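Local atomic coordinates of putative citrate lyase, alfa subunit (Streptococcus mutans, PDB entry 2HJ0), a protein that belongs to the CitF family and has an alpha/beta architecture with two large mixed beta sheets flanked by helices. Residues 59-73 with 160-172. Sequence-based numbering, arbitrary orientation.
Sequences TRLKDGMTISFHHHF and IHIDVAFLGAPSS
Thr66 O is gripped by two backbone amides, those of Asp163 and Val164. The bond from Asp163 N is the shorter, 2.7 Å to Thr66 O, and comes in tilted from the carbonyl plane; Val164 N lies in that plane. Strands 66-69 and 164-169 are neighbouring parallel strands of a probably Rossmann-like alpha/beta sheet, with strands 95-99, 118-123 and 143-145 and their helices lying between them in sequence. Asp163 also turns its carboxylate back on segment 59-73. Asp163 CG stands beside its own backbone N (chi1 -74°), which lets Asp163 OD2 accept from Thr66 N at 2.7 Å through the anti lone pair. That bond is nearly straight, at 168°. Two bonds therefore pair Asp163 with Thr66 at the start of the strands, one from its amide and one to its carboxylate. The bent selenomethionine chain of Met65 crosses this carboxylate at about a right angle.

Further along, Ser68 N bonds to Val164 O and Phe166 N to Ser68 O. On one face of the sheet, Val164 meets Thr59 tip to tip, and Ile67 CG2 touches the edge of the Phe166 ring at CE2, 3.9 Å away. Helix 79-89 packs on this face through Leu84 and Val83. The Phe69 ring lies beside Phe166, pointing the same way. Their planes are 20° apart but slid, so overlap is slight. On the other face, the Ser68 hydroxyl is hydrogen-bonded to Asp196 of helix 191-199, while Ile162 and Ala165 pack around it. Beyond strand 66-69, Phe73 CZ lies 3.8 Å from Pro170 CD.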
loop_
_atom_site.group_PDB
_atom_site.type_symbol
_atom_site.label_atom_id
_atom_site.label_comp_id
_atom_site.label_asym_id
_atom_site.label_seq_id
_atom_site.Cartn_x
_atom_site.Cartn_y
_atom_site.Cartn_z
ATOM N N THR A 59 -2.581 -7.067 23.352
ATOM C CA THR A 59 -2.068 -5.905 22.659
ATOM C C THR A 59 -1.226 -5.065 23.616
ATOM O O THR A 59 -0.501 -4.160 23.199
ATOM C CB THR A 59 -3.230 -5.120 22.070
ATOM O OG1 THR A 59 -2.782 -4.413 20.919
ATOM C CG2 THR A 59 -3.793 -4.159 23.069
ATOM N N ARG A 60 -1.315 -5.391 24.903
ATOM C CA ARG A 60 -0.547 -4.700 25.928
ATOM C C ARG A 60 -0.933 -3.242 26.180
ATOM O O ARG A 60 -0.132 -2.450 26.688
ATOM C CB ARG A 60 0.942 -4.775 25.591
ATOM C CG ARG A 60 1.726 -5.664 26.528
ATOM C CD ARG A 60 1.585 -7.133 26.200
ATOM N NE ARG A 60 2.629 -7.595 25.284
ATOM C CZ ARG A 60 3.941 -7.532 25.530
ATOM N NH1 ARG A 60 4.814 -7.979 24.625
ATOM N NH2 ARG A 60 4.383 -7.017 26.674
ATOM N N LEU A 61 -2.166 -2.897 25.836
ATOM C CA LEU A 61 -2.666 -1.543 26.010
ATOM C C LEU A 61 -2.543 -1.101 27.456
ATOM O O LEU A 61 -2.968 -1.815 28.361
ATOM C CB LEU A 61 -4.133 -1.478 25.595
ATOM C CG LEU A 61 -4.696 -0.066 25.548
ATOM C CD1 LEU A 61 -3.916 0.727 24.500
ATOM C CD2 LEU A 61 -6.177 -0.102 25.221
ATOM N N LYS A 62 -1.960 0.071 27.680
ATOM C CA LYS A 62 -1.820 0.580 29.037
ATOM C C LYS A 62 -2.384 1.987 29.112
ATOM O O LYS A 62 -2.850 2.532 28.114
ATOM C CB LYS A 62 -0.350 0.563 29.467
ATOM C CG LYS A 62 0.262 -0.841 29.414
ATOM C CD LYS A 62 1.668 -0.955 30.040
ATOM C CE LYS A 62 2.747 -0.230 29.229
ATOM N NZ LYS A 62 2.544 1.241 29.199
ATOM N N ASP A 63 -2.362 2.565 30.305
ATOM C CA ASP A 63 -2.870 3.913 30.490
ATOM C C ASP A 63 -2.002 4.917 29.747
ATOM O O ASP A 63 -0.786 4.743 29.631
ATOM C CB ASP A 63 -2.897 4.274 31.975
ATOM C CG ASP A 63 -3.973 3.521 32.752
ATOM O OD1 ASP A 63 -4.099 3.795 33.969
ATOM O OD2 ASP A 63 -4.688 2.666 32.166
ATOM N N GLY A 64 -2.643 5.966 29.240
ATOM C CA GLY A 64 -1.927 7.007 28.531
ATOM C C GLY A 64 -1.651 6.749 27.063
ATOM O O GLY A 64 -1.204 7.648 26.351
HETATM N N MSE A 65 -1.915 5.537 26.597
HETATM C CA MSE A 65 -1.668 5.216 25.199
HETATM C C MSE A 65 -2.714 5.816 24.274
HETATM O O MSE A 65 -3.760 6.300 24.723
HETATM C CB MSE A 65 -1.619 3.706 25.003
HETATM C CG MSE A 65 -0.557 3.043 25.836
HETATM SE SE MSE A 65 -0.106 1.283 25.211
HETATM C CE MSE A 65 1.725 1.637 24.708
ATOM N N THR A 66 -2.422 5.802 22.977
ATOM C CA THR A 66 -3.358 6.337 22.007
ATOM C C THR A 66 -3.903 5.239 21.106
ATOM O O THR A 66 -3.159 4.403 20.615
ATOM C CB THR A 66 -2.721 7.419 21.129
ATOM O OG1 THR A 66 -2.400 8.557 21.939
ATOM C CG2 THR A 66 -3.697 7.844 20.034
ATOM N N ILE A 67 -5.213 5.246 20.903
ATOM C CA ILE A 67 -5.851 4.261 20.062
ATOM C C ILE A 67 -6.673 4.986 19.001
ATOM O O ILE A 67 -7.050 6.146 19.182
ATOM C CB ILE A 67 -6.765 3.335 20.900
ATOM C CG1 ILE A 67 -7.914 4.135 21.516
ATOM C CG2 ILE A 67 -5.957 2.673 22.003
ATOM C CD1 ILE A 67 -8.863 3.274 22.336
ATOM N N SER A 68 -6.955 4.301 17.894
ATOM C CA SER A 68 -7.737 4.896 16.806
ATOM C C SER A 68 -8.855 3.988 16.300
ATOM O O SER A 68 -8.886 2.786 16.589
ATOM C CB SER A 68 -6.818 5.256 15.639
ATOM O OG SER A 68 -6.042 4.141 15.231
ATOM N N PHE A 69 -9.760 4.592 15.528
ATOM C CA PHE A 69 -10.915 3.912 14.932
ATOM C C PHE A 69 -11.299 4.686 13.681
ATOM O O PHE A 69 -10.885 5.827 13.524
ATOM C CB PHE A 69 -12.135 3.927 15.864
ATOM C CG PHE A 69 -11.848 3.489 17.267
ATOM C CD1 PHE A 69 -11.373 4.390 18.212
ATOM C CD2 PHE A 69 -12.064 2.173 17.649
ATOM C CE1 PHE A 69 -11.113 3.983 19.518
ATOM C CE2 PHE A 69 -11.811 1.756 18.947
ATOM C CZ PHE A 69 -11.335 2.664 19.882
ATOM N N HIS A 70 -12.087 4.077 12.793
ATOM C CA HIS A 70 -12.517 4.794 11.604
ATOM C C HIS A 70 -14.035 4.959 11.653
ATOM O O HIS A 70 -14.701 4.308 12.454
ATOM C CB HIS A 70 -12.100 4.065 10.336
ATOM C CG HIS A 70 -12.854 2.804 10.087
ATOM N ND1 HIS A 70 -12.293 1.558 10.259
ATOM C CD2 HIS A 70 -14.144 2.595 9.730
ATOM C CE1 HIS A 70 -13.206 0.633 10.029
ATOM N NE2 HIS A 70 -14.338 1.236 9.707
ATOM N N HIS A 71 -14.583 5.836 10.816
ATOM C CA HIS A 71 -16.029 6.063 10.810
ATOM C C HIS A 71 -16.754 5.669 9.517
ATOM O O HIS A 71 -17.793 6.261 9.169
ATOM C CB HIS A 71 -16.331 7.537 11.118
ATOM C CG HIS A 71 -15.881 8.484 10.053
ATOM N ND1 HIS A 71 -14.552 8.728 9.788
ATOM C CD2 HIS A 71 -16.581 9.217 9.156
ATOM C CE1 HIS A 71 -14.451 9.568 8.774
ATOM N NE2 HIS A 71 -15.669 9.879 8.368
ATOM N N HIS A 72 -16.244 4.665 8.813
ATOM C CA HIS A 72 -16.892 4.273 7.564
ATOM C C HIS A 72 -18.281 3.676 7.745
ATOM O O HIS A 72 -19.074 3.652 6.808
ATOM C CB HIS A 72 -15.999 3.318 6.772
ATOM C CG HIS A 72 -14.924 4.008 5.998
ATOM N ND1 HIS A 72 -13.584 3.836 6.267
ATOM C CD2 HIS A 72 -14.991 4.857 4.947
ATOM C CE1 HIS A 72 -12.870 4.548 5.413
ATOM N NE2 HIS A 72 -13.699 5.175 4.599
ATOM N N PHE A 73 -18.582 3.212 8.950
ATOM C CA PHE A 73 -19.901 2.638 9.232
ATOM C C PHE A 73 -20.867 3.720 9.730
ATOM O O PHE A 73 -22.059 3.468 9.963
ATOM C CB PHE A 73 -19.800 1.531 10.280
ATOM C CG PHE A 73 -19.157 0.291 9.766
ATOM C CD1 PHE A 73 -18.006 -0.210 10.355
ATOM C CD2 PHE A 73 -19.699 -0.374 8.673
ATOM C CE1 PHE A 73 -17.406 -1.354 9.866
ATOM C CE2 PHE A 73 -19.111 -1.522 8.169
ATOM C CZ PHE A 73 -17.963 -2.016 8.764
ATOM N N ILE A 160 1.980 12.736 16.123
ATOM C CA ILE A 160 0.907 11.982 16.761
ATOM C C ILE A 160 1.254 10.526 16.427
ATOM O O ILE A 160 1.723 10.246 15.326
ATOM C CB ILE A 160 -0.452 12.344 16.166
ATOM C CG1 ILE A 160 -1.546 11.444 16.737
ATOM C CG2 ILE A 160 -0.401 12.184 14.676
ATOM C CD1 ILE A 160 -2.866 11.584 16.029
ATOM N N HIS A 161 1.037 9.597 17.358
ATOM C CA HIS A 161 1.392 8.200 17.098
ATOM C C HIS A 161 0.394 7.214 17.696
ATOM O O HIS A 161 0.158 7.203 18.908
ATOM C CB HIS A 161 2.794 7.941 17.646
ATOM C CG HIS A 161 3.518 6.826 16.967
ATOM N ND1 HIS A 161 3.390 5.511 17.350
ATOM C CD2 HIS A 161 4.379 6.832 15.919
ATOM C CE1 HIS A 161 4.139 4.752 16.568
ATOM N NE2 HIS A 161 4.750 5.530 15.692
ATOM N N ILE A 162 -0.172 6.366 16.847
ATOM C CA ILE A 162 -1.162 5.409 17.303
ATOM C C ILE A 162 -0.560 4.148 17.891
ATOM O O ILE A 162 0.219 3.459 17.240
ATOM C CB ILE A 162 -2.105 5.020 16.156
ATOM C CG1 ILE A 162 -2.681 6.282 15.515
ATOM C CG2 ILE A 162 -3.244 4.154 16.681
ATOM C CD1 ILE A 162 -3.484 6.011 14.246
ATOM N N ASP A 163 -0.923 3.847 19.131
ATOM C CA ASP A 163 -0.410 2.647 19.783
ATOM C C ASP A 163 -1.157 1.430 19.274
ATOM O O ASP A 163 -0.558 0.437 18.864
ATOM C CB ASP A 163 -0.570 2.739 21.297
ATOM C CG ASP A 163 0.411 3.694 21.922
ATOM O OD1 ASP A 163 1.635 3.426 21.829
ATOM O OD2 ASP A 163 -0.038 4.714 22.500
ATOM N N VAL A 164 -2.478 1.505 19.307
ATOM C CA VAL A 164 -3.285 0.397 18.847
ATOM C C VAL A 164 -4.449 0.921 18.041
ATOM O O VAL A 164 -5.176 1.813 18.480
ATOM C CB VAL A 164 -3.855 -0.419 20.017
ATOM C CG1 VAL A 164 -4.657 -1.598 19.486
ATOM C CG2 VAL A 164 -2.740 -0.897 20.903
ATOM N N ALA A 165 -4.628 0.360 16.855
ATOM C CA ALA A 165 -5.735 0.766 16.010
ATOM C C ALA A 165 -6.748 -0.360 15.952
ATOM O O ALA A 165 -6.428 -1.475 15.534
ATOM C CB ALA A 165 -5.246 1.099 14.624
ATOM N N PHE A 166 -7.967 -0.071 16.392
ATOM C CA PHE A 166 -9.036 -1.050 16.347
ATOM C C PHE A 166 -9.863 -0.709 15.124
ATOM O O PHE A 166 -10.645 0.233 15.165
ATOM C CB PHE A 166 -9.871 -0.942 17.602
ATOM C CG PHE A 166 -9.112 -1.272 18.842
ATOM C CD1 PHE A 166 -8.922 -2.591 19.222
ATOM C CD2 PHE A 166 -8.574 -0.261 19.630
ATOM C CE1 PHE A 166 -8.209 -2.891 20.375
ATOM C CE2 PHE A 166 -7.859 -0.556 20.781
ATOM C CZ PHE A 166 -7.675 -1.864 21.156
ATOM N N LEU A 167 -9.674 -1.465 14.041
ATOM C CA LEU A 167 -10.382 -1.210 12.785
ATOM C C LEU A 167 -11.489 -2.213 12.436
ATOM O O LEU A 167 -11.277 -3.420 12.486
ATOM C CB LEU A 167 -9.382 -1.171 11.622
ATOM C CG LEU A 167 -8.125 -0.323 11.810
ATOM C CD1 LEU A 167 -7.252 -0.392 10.557
ATOM C CD2 LEU A 167 -8.529 1.121 12.112
ATOM N N GLY A 168 -12.666 -1.715 12.064
ATOM C CA GLY A 168 -13.734 -2.621 11.690
ATOM C C GLY A 168 -13.629 -2.967 10.213
ATOM O O GLY A 168 -13.367 -2.087 9.406
ATOM N N ALA A 169 -13.796 -4.238 9.857
ATOM C CA ALA A 169 -13.730 -4.652 8.458
ATOM C C ALA A 169 -14.844 -5.645 8.182
ATOM O O ALA A 169 -14.958 -6.686 8.849
ATOM C CB ALA A 169 -12.398 -5.282 8.152
ATOM N N PRO A 170 -15.704 -5.332 7.204
ATOM C CA PRO A 170 -16.805 -6.238 6.876
ATOM C C PRO A 170 -16.373 -7.644 6.460
ATOM O O PRO A 170 -17.204 -8.551 6.373
ATOM C CB PRO A 170 -17.562 -5.488 5.777
ATOM C CG PRO A 170 -16.539 -4.594 5.182
ATOM C CD PRO A 170 -15.778 -4.104 6.401
ATOM N N SER A 171 -15.084 -7.823 6.182
ATOM C CA SER A 171 -14.551 -9.142 5.821
ATOM C C SER A 171 -13.048 -9.193 6.084
ATOM O O SER A 171 -12.357 -8.180 5.985
ATOM C CB SER A 171 -14.848 -9.493 4.348
ATOM O OG SER A 171 -14.254 -8.594 3.431
ATOM N N SER A 172 -12.551 -10.376 6.425
ATOM C CA SER A 172 -11.135 -10.555 6.714
ATOM C C SER A 172 -10.801 -12.033 6.902
ATOM O O SER A 172 -11.653 -12.806 7.338
ATOM C CB SER A 172 -10.785 -9.791 7.988
ATOM O OG SER A 172 -9.495 -10.141 8.459
#